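Local coordinates for protein oxalate--CoA ligase (Arabidopsis thaliana, PDB 5IE2) that belongs to the AMP-binding enzyme family of the ANL clan and holds adenosine-5'-triphosphate in this structure, at residues Leu282-Cys288 against Ala306-Tyr312; Ala196-Leu200 against Ser323-Glu329. All coordinates share one frame; numbering follows the deposited sequence.

Contact 1 (Leu282-Cys288 against Ala306-Tyr312). With ATP (adenosine-5'-triphosphate), chain C.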
ATOM      1  N   LEU A 282      -0.051   5.069 -21.220  1.00 20.49           N
ATOM      2  CA  LEU A 282      -0.896   4.871 -20.014  1.00 18.46           C
ATOM      3  C   LEU A 282      -1.759   6.111 -19.768  1.00 21.32           C
ATOM      4  O   LEU A 282      -1.363   7.235 -20.115  1.00 22.05           O
ATOM      5  CB  LEU A 282       0.001   4.619 -18.811  1.00 16.75           C
ATOM      6  CG  LEU A 282       0.945   3.455 -18.966  1.00 17.84           C
ATOM      7  CD1 LEU A 282       1.868   3.303 -17.702  1.00 19.29           C
ATOM      8  CD2 LEU A 282       0.163   2.138 -19.249  1.00 17.14           C
ATOM      9  N   ARG A 283      -2.922   5.919 -19.160  1.00 18.37           N
ATOM     10  CA  ARG A 283      -3.750   7.008 -18.704  1.00 18.45           C
ATOM     11  C   ARG A 283      -3.057   7.801 -17.588  1.00 19.96           C
ATOM     12  O   ARG A 283      -3.119   9.030 -17.561  1.00 20.46           O
ATOM     13  CB  ARG A 283      -5.109   6.484 -18.177  1.00 20.33           C
ATOM     14  CG  ARG A 283      -6.075   6.053 -19.221  1.00 22.94           C
ATOM     15  CD  ARG A 283      -7.543   6.405 -18.749  1.00 23.31           C
ATOM     16  NE  ARG A 283      -7.947   5.596 -17.641  1.00 24.40           N
ATOM     17  CZ  ARG A 283      -8.339   6.059 -16.455  1.00 20.62           C
ATOM     18  NH1 ARG A 283      -8.380   7.372 -16.174  1.00 18.84           N
ATOM     19  NH2 ARG A 283      -8.719   5.184 -15.554  1.00 18.71           N
ATOM     20  N   PHE A 284      -2.414   7.095 -16.677  1.00 18.22           N
ATOM     21  CA  PHE A 284      -1.699   7.743 -15.564  1.00 17.84           C
ATOM     22  C   PHE A 284      -0.800   6.734 -14.886  1.00 17.50           C
ATOM     23  O   PHE A 284      -0.929   5.510 -15.055  1.00 16.36           O
ATOM     24  CB  PHE A 284      -2.672   8.365 -14.512  1.00 16.54           C
ATOM     25  CG  PHE A 284      -3.503   7.338 -13.779  1.00 16.75           C
ATOM     26  CD1 PHE A 284      -3.109   6.826 -12.544  1.00 15.69           C
ATOM     27  CD2 PHE A 284      -4.677   6.863 -14.344  1.00 15.77           C
ATOM     28  CE1 PHE A 284      -3.898   5.883 -11.887  1.00 16.24           C
ATOM     29  CE2 PHE A 284      -5.465   5.937 -13.694  1.00 16.06           C
ATOM     30  CZ  PHE A 284      -5.083   5.432 -12.471  1.00 15.79           C
ATOM     31  N   ILE A 285       0.112   7.256 -14.084  1.00 14.85           N
ATOM     32  CA  ILE A 285       0.976   6.443 -13.248  1.00 14.96           C
ATOM     33  C   ILE A 285       0.742   6.971 -11.843  1.00 16.60           C
ATOM     34  O   ILE A 285       0.707   8.169 -11.672  1.00 14.91           O
ATOM     35  CB  ILE A 285       2.466   6.576 -13.652  1.00 16.85           C
ATOM     36  CG1 ILE A 285       2.698   5.823 -14.989  1.00 17.94           C
ATOM     37  CG2 ILE A 285       3.410   5.989 -12.523  1.00 16.12           C
ATOM     38  CD1 ILE A 285       4.118   6.180 -15.601  1.00 18.96           C
ATOM     39  N   ARG A 286       0.549   6.076 -10.878  1.00 13.17           N
ATOM     40  CA  ARG A 286       0.260   6.524  -9.528  1.00 14.98           C
ATOM     41  C   ARG A 286       1.411   6.229  -8.559  1.00 13.86           C
ATOM     42  O   ARG A 286       2.105   5.202  -8.696  1.00 15.10           O
ATOM     43  CB  ARG A 286      -1.051   5.853  -9.069  1.00 12.45           C
ATOM     44  CG  ARG A 286      -1.493   6.270  -7.632  1.00 14.17           C
ATOM     45  CD  ARG A 286      -2.788   5.504  -7.331  1.00 16.03           C
ATOM     46  NE  ARG A 286      -3.332   5.865  -6.012  1.00 17.72           N
ATOM     47  CZ  ARG A 286      -3.222   5.133  -4.900  1.00 18.28           C
ATOM     48  NH1 ARG A 286      -2.535   3.974  -4.860  1.00 16.26           N
ATOM     49  NH2 ARG A 286      -3.813   5.577  -3.789  1.00 17.01           N
ATOM     50  N   SER A 287       1.611   7.137  -7.573  1.00 14.63           N
ATOM     51  CA  SER A 287       2.585   6.898  -6.524  1.00 14.98           C
ATOM     52  C   SER A 287       1.923   7.124  -5.167  1.00 15.95           C
ATOM     53  O   SER A 287       1.096   7.989  -5.072  1.00 15.95           O
ATOM     54  CB  SER A 287       3.798   7.847  -6.707  1.00 18.23           C
ATOM     55  OG  SER A 287       4.816   7.618  -5.716  1.00 16.40           O
ATOM     56  N   CYS A 288       2.236   6.314  -4.161  1.00 13.78           N
ATOM     57  CA  CYS A 288       1.626   6.480  -2.826  1.00 14.21           C
ATOM     58  C   CYS A 288       2.555   5.857  -1.800  1.00 18.07           C
ATOM     59  O   CYS A 288       3.535   5.186  -2.198  1.00 19.24           O
ATOM     60  CB  CYS A 288       0.199   5.846  -2.814  1.00 14.06           C
ATOM     61  SG  CYS A 288      -0.760   6.272  -1.364  1.00 18.41           S
ATOM     62  N   ALA A 306       3.268   9.727 -19.306  1.00 21.86           N
ATOM     63  CA  ALA A 306       1.937   9.734 -18.694  1.00 20.02           C
ATOM     64  C   ALA A 306       1.950  10.649 -17.472  1.00 20.00           C
ATOM     65  O   ALA A 306       2.992  10.785 -16.831  1.00 19.83           O
ATOM     66  CB  ALA A 306       1.515   8.318 -18.290  1.00 21.74           C
ATOM     67  N   PRO A 307       0.803  11.249 -17.152  1.00 19.62           N
ATOM     68  CA  PRO A 307       0.747  12.060 -15.912  1.00 18.67           C
ATOM     69  C   PRO A 307       0.992  11.207 -14.660  1.00 19.03           C
ATOM     70  O   PRO A 307       0.463  10.098 -14.543  1.00 18.56           O
ATOM     71  CB  PRO A 307      -0.680  12.636 -15.916  1.00 19.24           C
ATOM     72  CG  PRO A 307      -1.469  11.591 -16.717  1.00 18.68           C
ATOM     73  CD  PRO A 307      -0.505  11.190 -17.829  1.00 17.07           C
ATOM     74  N   VAL A 308       1.758  11.755 -13.713  1.00 17.60           N
ATOM     75  CA  VAL A 308       2.097  11.030 -12.481  1.00 16.43           C
ATOM     76  C   VAL A 308       1.337  11.654 -11.335  1.00 15.69           C
ATOM     77  O   VAL A 308       1.524  12.842 -11.060  1.00 16.52           O
ATOM     78  CB  VAL A 308       3.593  11.063 -12.216  1.00 20.01           C
ATOM     79  CG1 VAL A 308       3.925  10.445 -10.846  1.00 18.76           C
ATOM     80  CG2 VAL A 308       4.302  10.255 -13.339  1.00 22.31           C
ATOM     81  N   LEU A 309       0.435  10.873 -10.739  1.00 15.85           N
ATOM     82  CA  LEU A 309      -0.494  11.368  -9.707  1.00 15.98           C
ATOM     83  C   LEU A 309      -0.111  10.773  -8.361  1.00 17.95           C
ATOM     84  O   LEU A 309      -0.168   9.543  -8.168  1.00 16.41           O
ATOM     85  CB  LEU A 309      -1.931  10.974 -10.062  1.00 15.79           C
ATOM     86  CG  LEU A 309      -2.330  11.272 -11.520  1.00 18.39           C
ATOM     87  CD1 LEU A 309      -3.785  10.788 -11.767  1.00 22.46           C
ATOM     88  CD2 LEU A 309      -2.202  12.818 -11.803  1.00 18.26           C
ATOM     89  N   GLU A 310       0.274  11.645  -7.440  1.00 17.81           N
ATOM     90  CA  GLU A 310       0.630  11.211  -6.102  1.00 16.59           C
ATOM     91  C   GLU A 310      -0.573  11.211  -5.162  1.00 15.13           C
ATOM     92  O   GLU A 310      -1.409  12.129  -5.191  1.00 15.79           O
ATOM     93  CB  GLU A 310       1.715  12.142  -5.527  1.00 19.13           C
ATOM     94  CG  GLU A 310       2.330  11.553  -4.261  1.00 21.41           C
ATOM     95  CD  GLU A 310       3.434  12.387  -3.638  1.00 22.73           C
ATOM     96  OE1 GLU A 310       3.664  13.542  -4.063  1.00 23.63           O
ATOM     97  OE2 GLU A 310       4.069  11.866  -2.684  1.00 22.21           O
ATOM     98  N   ALA A 311      -0.665  10.156  -4.370  1.00 15.25           N
ATOM     99  CA  ALA A 311      -1.742  10.017  -3.387  1.00 16.57           C
ATOM    100  C   ALA A 311      -1.126   9.847  -1.988  1.00 16.46           C
ATOM    101  O   ALA A 311       0.048   9.498  -1.870  1.00 14.75           O
ATOM    102  CB  ALA A 311      -2.613   8.805  -3.700  1.00 15.06           C
ATOM    103  N   TYR A 312      -1.955  10.024  -0.962  1.00 16.06           N
ATOM    104  CA  TYR A 312      -1.593   9.871   0.450  1.00 15.80           C
ATOM    105  C   TYR A 312      -2.559   8.851   1.070  1.00 15.19           C
ATOM    106  O   TYR A 312      -3.762   8.912   0.828  1.00 14.86           O
ATOM    107  CB  TYR A 312      -1.683  11.241   1.124  1.00 15.61           C
ATOM    108  CG  TYR A 312      -1.752  11.302   2.651  1.00 15.61           C
ATOM    109  CD1 TYR A 312      -0.760  10.718   3.445  1.00 17.52           C
ATOM    110  CD2 TYR A 312      -2.724  12.077   3.266  1.00 14.67           C
ATOM    111  CE1 TYR A 312      -0.780  10.848   4.880  1.00 16.54           C
ATOM    112  CE2 TYR A 312      -2.746  12.233   4.656  1.00 16.39           C
ATOM    113  CZ  TYR A 312      -1.800  11.608   5.447  1.00 17.48           C
ATOM    114  OH  TYR A 312      -1.873  11.757   6.812  1.00 18.30           O
TER
HETATM  115  PG  ATP C 601       3.377   2.621  11.653  0.84 33.82           P
HETATM  116  O1G ATP C 601       4.256   3.744  12.206  0.78 36.87           O
HETATM  117  O2G ATP C 601       3.587   1.318  12.340  0.82 33.98           O
HETATM  118  O3G ATP C 601       1.906   3.027  11.632  0.91 32.63           O
HETATM  119  PB  ATP C 601       3.399   3.303   8.848  0.82 25.58           P
HETATM  120  O1B ATP C 601       4.498   3.324   7.808  1.00 24.38           O
HETATM  121  O2B ATP C 601       2.851   4.567   9.408  0.74 24.29           O
HETATM  122  O3B ATP C 601       3.811   2.333  10.106  1.00 32.72           O
HETATM  123  PA  ATP C 601       1.405   2.605   6.783  1.00 23.36           P
HETATM  124  O1A ATP C 601      -0.077   2.653   7.127  1.00 23.00           O
HETATM  125  O2A ATP C 601       1.919   1.543   5.891  1.00 23.78           O
HETATM  126  O3A ATP C 601       2.194   2.422   8.179  1.00 30.58           O
HETATM  127  O5' ATP C 601       1.860   4.060   6.292  1.00 19.43           O
HETATM  128  C5' ATP C 601       1.005   5.230   6.310  1.00 18.85           C
HETATM  129  C4' ATP C 601       1.942   6.443   6.453  1.00 19.89           C
HETATM  130  O4' ATP C 601       2.707   6.589   5.241  1.00 19.06           O
HETATM  131  C3' ATP C 601       1.197   7.740   6.510  1.00 19.46           C
HETATM  132  O3' ATP C 601       0.740   7.975   7.841  1.00 20.78           O
HETATM  133  C2' ATP C 601       2.238   8.750   6.073  1.00 20.24           C
HETATM  134  O2' ATP C 601       3.170   8.958   7.146  1.00 22.70           O
HETATM  135  C1' ATP C 601       2.980   7.962   5.033  1.00 17.88           C
HETATM  136  N9  ATP C 601       2.553   8.294   3.653  1.00 16.30           N
HETATM  137  C8  ATP C 601       1.638   7.681   2.891  1.00 16.32           C
HETATM  138  N7  ATP C 601       1.579   8.298   1.671  1.00 15.32           N
HETATM  139  C5  ATP C 601       2.510   9.307   1.689  1.00 16.70           C
HETATM  140  C6  ATP C 601       2.979  10.327   0.723  1.00 17.63           C
HETATM  141  N6  ATP C 601       2.463  10.355  -0.550  1.00 16.26           N
HETATM  142  N1  ATP C 601       3.958  11.160   1.146  1.00 19.81           N
HETATM  143  C2  ATP C 601       4.491  11.087   2.388  1.00 21.74           C
HETATM  144  N3  ATP C 601       4.107  10.185   3.327  1.00 19.96           N
HETATM  145  C4  ATP C 601       3.134   9.290   2.994  1.00 16.67           C
HETATM  146  O   HOH W   1       4.109   8.953  -3.396  1.00 15.70           O
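Leu-309 CD1 meets the Phe-284 ring obliquely, 4.0 Å from Phe-284 CG, and the two side chains cross at about a right angle. Arg-283 CZ lies in plane at the edge of this ring, which also stacks with Tyr-198; Phe-284 CE2 in turn lies over one face of the Arg-283 guanidinium, offset toward its rim, and that group is salt-bridged to Asp-204. One face of the Arg-286 guanidinium carries Cys-288 CB, while Ala-311 CB comes to 3.4 Å from Arg-286 NH2. An extended chain, with CG opposite the backbone N (chi1 -179°), takes the guanidinium to Tyr-198, Thr-258 and His-319. ATP C2' and N7 lie at the edge of the Tyr-312 ring, whose hydroxyl bonds Asp-394. The backbones form a parallel ladder: Ile-285 N bonds Pro-307 O at 2.9 Å, and Ser-287 O receives Ala-311 N at 2.9 Å. Ala-311 O accepts ATP N6 at 2.9 Å. The same amino group donates to Glu-310 OE2 at 3.1 Å; this oxygen also takes the amide of Leu-292 and a water held by Ser-287 OG. The strands are the adjacent parallel pair of a beta-alpha-beta unit connected by helix 294-304, and the second forms part of the ATP pocket.

Contact 2 (Ala196-Leu200 against Ser323-Glu329)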
ATOM      1  N   ALA A 196     -13.390   6.304  -8.122  1.00 19.53           N
ATOM      2  CA  ALA A 196     -13.924   7.592  -8.495  1.00 17.73           C
ATOM      3  C   ALA A 196     -12.819   8.552  -8.892  1.00 17.86           C
ATOM      4  O   ALA A 196     -12.922   9.213  -9.970  1.00 17.34           O
ATOM      5  CB  ALA A 196     -14.826   8.210  -7.337  1.00 17.11           C
ATOM      6  N   VAL A 197     -11.789   8.695  -8.058  1.00 15.82           N
ATOM      7  CA  VAL A 197     -10.804   9.735  -8.357  1.00 15.30           C
ATOM      8  C   VAL A 197      -9.958   9.389  -9.610  1.00 17.14           C
ATOM      9  O   VAL A 197      -9.526  10.293 -10.302  1.00 19.26           O
ATOM     10  CB  VAL A 197      -9.879  10.034  -7.129  1.00 14.94           C
ATOM     11  CG1 VAL A 197      -9.004   8.837  -6.819  1.00 15.25           C
ATOM     12  CG2 VAL A 197      -9.048  11.350  -7.340  1.00 18.65           C
ATOM     13  N   TYR A 198      -9.764   8.106  -9.926  1.00 15.32           N
ATOM     14  CA  TYR A 198      -9.011   7.774 -11.147  1.00 15.48           C
ATOM     15  C   TYR A 198      -9.934   7.439 -12.315  1.00 17.40           C
ATOM     16  O   TYR A 198      -9.441   7.072 -13.363  1.00 19.40           O
ATOM     17  CB  TYR A 198      -8.002   6.616 -10.872  1.00 18.07           C
ATOM     18  CG  TYR A 198      -7.079   7.009  -9.727  1.00 15.50           C
ATOM     19  CD1 TYR A 198      -6.308   8.159  -9.807  1.00 14.81           C
ATOM     20  CD2 TYR A 198      -7.052   6.274  -8.559  1.00 16.44           C
ATOM     21  CE1 TYR A 198      -5.508   8.560  -8.735  1.00 15.61           C
ATOM     22  CE2 TYR A 198      -6.263   6.660  -7.496  1.00 14.31           C
ATOM     23  CZ  TYR A 198      -5.506   7.786  -7.597  1.00 15.62           C
ATOM     24  OH  TYR A 198      -4.778   8.146  -6.496  1.00 15.36           O
ATOM     25  N   LYS A 199     -11.255   7.561 -12.112  1.00 14.87           N
ATOM     26  CA  LYS A 199     -12.254   7.138 -13.114  1.00 16.37           C
ATOM     27  C   LYS A 199     -11.910   5.789 -13.692  1.00 16.45           C
ATOM     28  O   LYS A 199     -11.849   5.627 -14.906  1.00 17.83           O
ATOM     29  CB  LYS A 199     -12.373   8.178 -14.234  1.00 18.59           C
ATOM     30  CG  LYS A 199     -12.834   9.514 -13.705  1.00 19.54           C
ATOM     31  CD  LYS A 199     -13.057  10.516 -14.883  1.00 29.09           C
ATOM     32  CE  LYS A 199     -13.399  11.881 -14.329  1.00 32.84           C
ATOM     33  NZ  LYS A 199     -13.577  12.793 -15.513  1.00 36.27           N
ATOM     34  N   LEU A 200     -11.683   4.801 -12.823  1.00 16.84           N
ATOM     35  CA  LEU A 200     -11.439   3.433 -13.295  1.00 15.96           C
ATOM     36  C   LEU A 200     -12.715   2.911 -13.935  1.00 17.60           C
ATOM     37  O   LEU A 200     -13.814   3.124 -13.378  1.00 16.00           O
ATOM     38  CB  LEU A 200     -11.033   2.495 -12.136  1.00 15.03           C
ATOM     39  CG  LEU A 200      -9.697   2.888 -11.443  1.00 18.70           C
ATOM     40  CD1 LEU A 200      -9.448   1.863 -10.300  1.00 19.38           C
ATOM     41  CD2 LEU A 200      -8.501   2.913 -12.412  1.00 17.86           C
ATOM     42  N   SER A 323      -5.728  12.438  -2.995  1.00 16.00           N
ATOM     43  CA  SER A 323      -4.971  12.252  -4.241  1.00 15.38           C
ATOM     44  C   SER A 323      -4.978  13.470  -5.139  1.00 15.20           C
ATOM     45  O   SER A 323      -5.950  14.224  -5.176  1.00 14.66           O
ATOM     46  CB  SER A 323      -5.547  11.081  -5.041  1.00 15.49           C
ATOM     47  OG  SER A 323      -4.718  10.819  -6.179  1.00 17.33           O
ATOM     48  N   ASN A 324      -3.903  13.637  -5.911  1.00 13.97           N
ATOM     49  CA  ASN A 324      -3.981  14.520  -7.051  1.00 17.14           C
ATOM     50  C   ASN A 324      -4.992  13.937  -8.023  1.00 16.52           C
ATOM     51  O   ASN A 324      -5.123  12.708  -8.138  1.00 17.70           O
ATOM     52  CB  ASN A 324      -2.594  14.672  -7.717  1.00 16.52           C
ATOM     53  CG  ASN A 324      -1.667  15.542  -6.898  1.00 18.53           C
ATOM     54  OD1 ASN A 324      -1.694  16.768  -7.009  1.00 18.46           O
ATOM     55  ND2 ASN A 324      -0.835  14.912  -6.056  1.00 17.01           N
ATOM     56  N   PRO A 325      -5.737  14.802  -8.699  1.00 17.87           N
ATOM     57  CA  PRO A 325      -6.810  14.407  -9.620  1.00 16.54           C
ATOM     58  C   PRO A 325      -6.248  14.074 -10.991  1.00 16.94           C
ATOM     59  O   PRO A 325      -5.073  14.407 -11.282  1.00 18.46           O
ATOM     60  CB  PRO A 325      -7.693  15.668  -9.676  1.00 18.51           C
ATOM     61  CG  PRO A 325      -6.625  16.785  -9.603  1.00 18.61           C
ATOM     62  CD  PRO A 325      -5.599  16.263  -8.596  1.00 18.39           C
ATOM     63  N   LEU A 326      -7.080  13.463 -11.832  1.00 18.97           N
ATOM     64  CA  LEU A 326      -6.777  13.301 -13.282  1.00 18.83           C
ATOM     65  C   LEU A 326      -6.644  14.676 -13.912  1.00 17.00           C
ATOM     66  O   LEU A 326      -7.293  15.609 -13.484  1.00 19.21           O
ATOM     67  CB  LEU A 326      -7.907  12.503 -14.000  1.00 18.26           C
ATOM     68  CG  LEU A 326      -8.151  11.064 -13.535  1.00 20.69           C
ATOM     69  CD1 LEU A 326      -9.353  10.496 -14.190  1.00 21.06           C
ATOM     70  CD2 LEU A 326      -6.952  10.217 -13.946  1.00 18.06           C
ATOM     71  N   PRO A 327      -5.799  14.812 -14.955  1.00 18.80           N
ATOM     72  CA  PRO A 327      -5.596  16.107 -15.628  1.00 20.07           C
ATOM     73  C   PRO A 327      -6.901  16.723 -16.120  1.00 25.50           C
ATOM     74  O   PRO A 327      -7.052  17.953 -16.096  1.00 26.03           O
ATOM     75  CB  PRO A 327      -4.677  15.752 -16.792  1.00 21.62           C
ATOM     76  CG  PRO A 327      -3.849  14.601 -16.284  1.00 21.45           C
ATOM     77  CD  PRO A 327      -4.832  13.786 -15.394  1.00 19.99           C
ATOM     78  N   GLU A 328      -7.857  15.893 -16.536  1.00 28.69           N
ATOM     79  CA  GLU A 328      -9.122  16.426 -17.033  1.00 35.50           C
ATOM     80  C   GLU A 328      -9.922  17.072 -15.910  1.00 33.14           C
ATOM     81  O   GLU A 328     -10.810  17.860 -16.186  1.00 33.90           O
ATOM     82  CB  GLU A 328      -9.952  15.330 -17.719  1.00 43.03           C
ATOM     83  CG  GLU A 328     -10.559  14.309 -16.750  1.00 49.89           C
ATOM     84  CD  GLU A 328     -10.717  12.911 -17.360  1.00 57.64           C
ATOM     85  OE1 GLU A 328      -9.705  12.355 -17.842  1.00 60.86           O
ATOM     86  OE2 GLU A 328     -11.841  12.355 -17.337  1.00 60.12           O
ATOM     87  N   GLU A 329      -9.592  16.769 -14.650  1.00 29.14           N
ATOM     88  CA  GLU A 329     -10.308  17.354 -13.516  1.00 29.16           C
ATOM     89  C   GLU A 329      -9.538  18.484 -12.838  1.00 30.87           C
ATOM     90  O   GLU A 329     -10.155  19.330 -12.197  1.00 34.48           O
ATOM     91  CB  GLU A 329     -10.665  16.285 -12.454  1.00 32.54           C
ATOM     92  CG  GLU A 329     -11.708  15.256 -12.923  1.00 39.32           C
ATOM     93  CD  GLU A 329     -13.073  15.889 -13.285  1.00 45.68           C
ATOM     94  OE1 GLU A 329     -13.470  16.911 -12.667  1.00 46.54           O
ATOM     95  OE2 GLU A 329     -13.728  15.371 -14.224  1.00 47.99           O
TER
HETATM   96  O   HOH W   2      -9.762  12.975 -10.765  1.00 17.45           O
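A Schellman motif closes helix 184-198, and Lys-199, the residue that leaves the helix with positive phi (45°), points its side chain at the loop that follows strand 319-323. Its chain is extended beyond CG and carries NZ between two carboxylates: NZ forms salt bridges with Glu-328 OE2 at 2.6 Å and with Glu-329 OE2 at 2.9 Å. Glu-328 and the lysine come from opposite directions, and NZ meets OE2 on its anti side, 25° out of the carboxylate plane. Glu-329 crosses the lysine at about a right angle and uses the anti lone pair of OE2. Both glutamates bend at chi2, and one ammonium group thereby ties two successive loop residues to the helix end. Next to the charged end, Leu-326 packs on the aliphatic part of the lysine and on the helix backbone, its CD1 3.6 Å from Lys-199 CG and 3.5 Å from Tyr-198 O. A water bridges Val-197 O and Leu-326 N, satisfying both backbone atoms. Deeper still, Tyr-198 OH donates to Ser-323 OG at 2.7 Å, and Ser-323 OG in turn donates to Asn-324 O at 2.8 Å. Val-197 CG1 sits over the centre of one face of the Tyr-198 ring, 3.5 Å above its plane, and CG2 of the same valine reaches Ser-323 CB. Strand 308-314 lies alongside: Leu-309 and Ala-311 touch Tyr-198, Leu-309 also packs on Leu-326, and Ala-311 on Ser-323, so the helix end rests against neighbouring strands of one sheet.

Contact 1 lies along the chain inside the loop that contact 2 closes, and their centres are about 9 Å apart. Several hydrogen bonds join them, among them Arg-283 NH2 to Tyr-198 O and the probable bonds Arg-286 NE to Tyr-198 OH at 2.7 Å and Asn-324 ND2 to Glu-310 O at 3.0 Å. The Tyr-198 hydroxyl accepts from Arg-286 and donates to Ser-323, and so links the strand of contact 1 to segment 323-329. Asn-324 grips the backbone of Glu-310, a residue of the ATP pocket, from the second shell, while its OD1 accepts from Lys-333 N; its side chain is about 8 Å from ATP. Contact 1 touches the nucleotide directly; contact 2 packs behind it, where Leu-309 CD2 lies 3.3 Å from Pro-325 O.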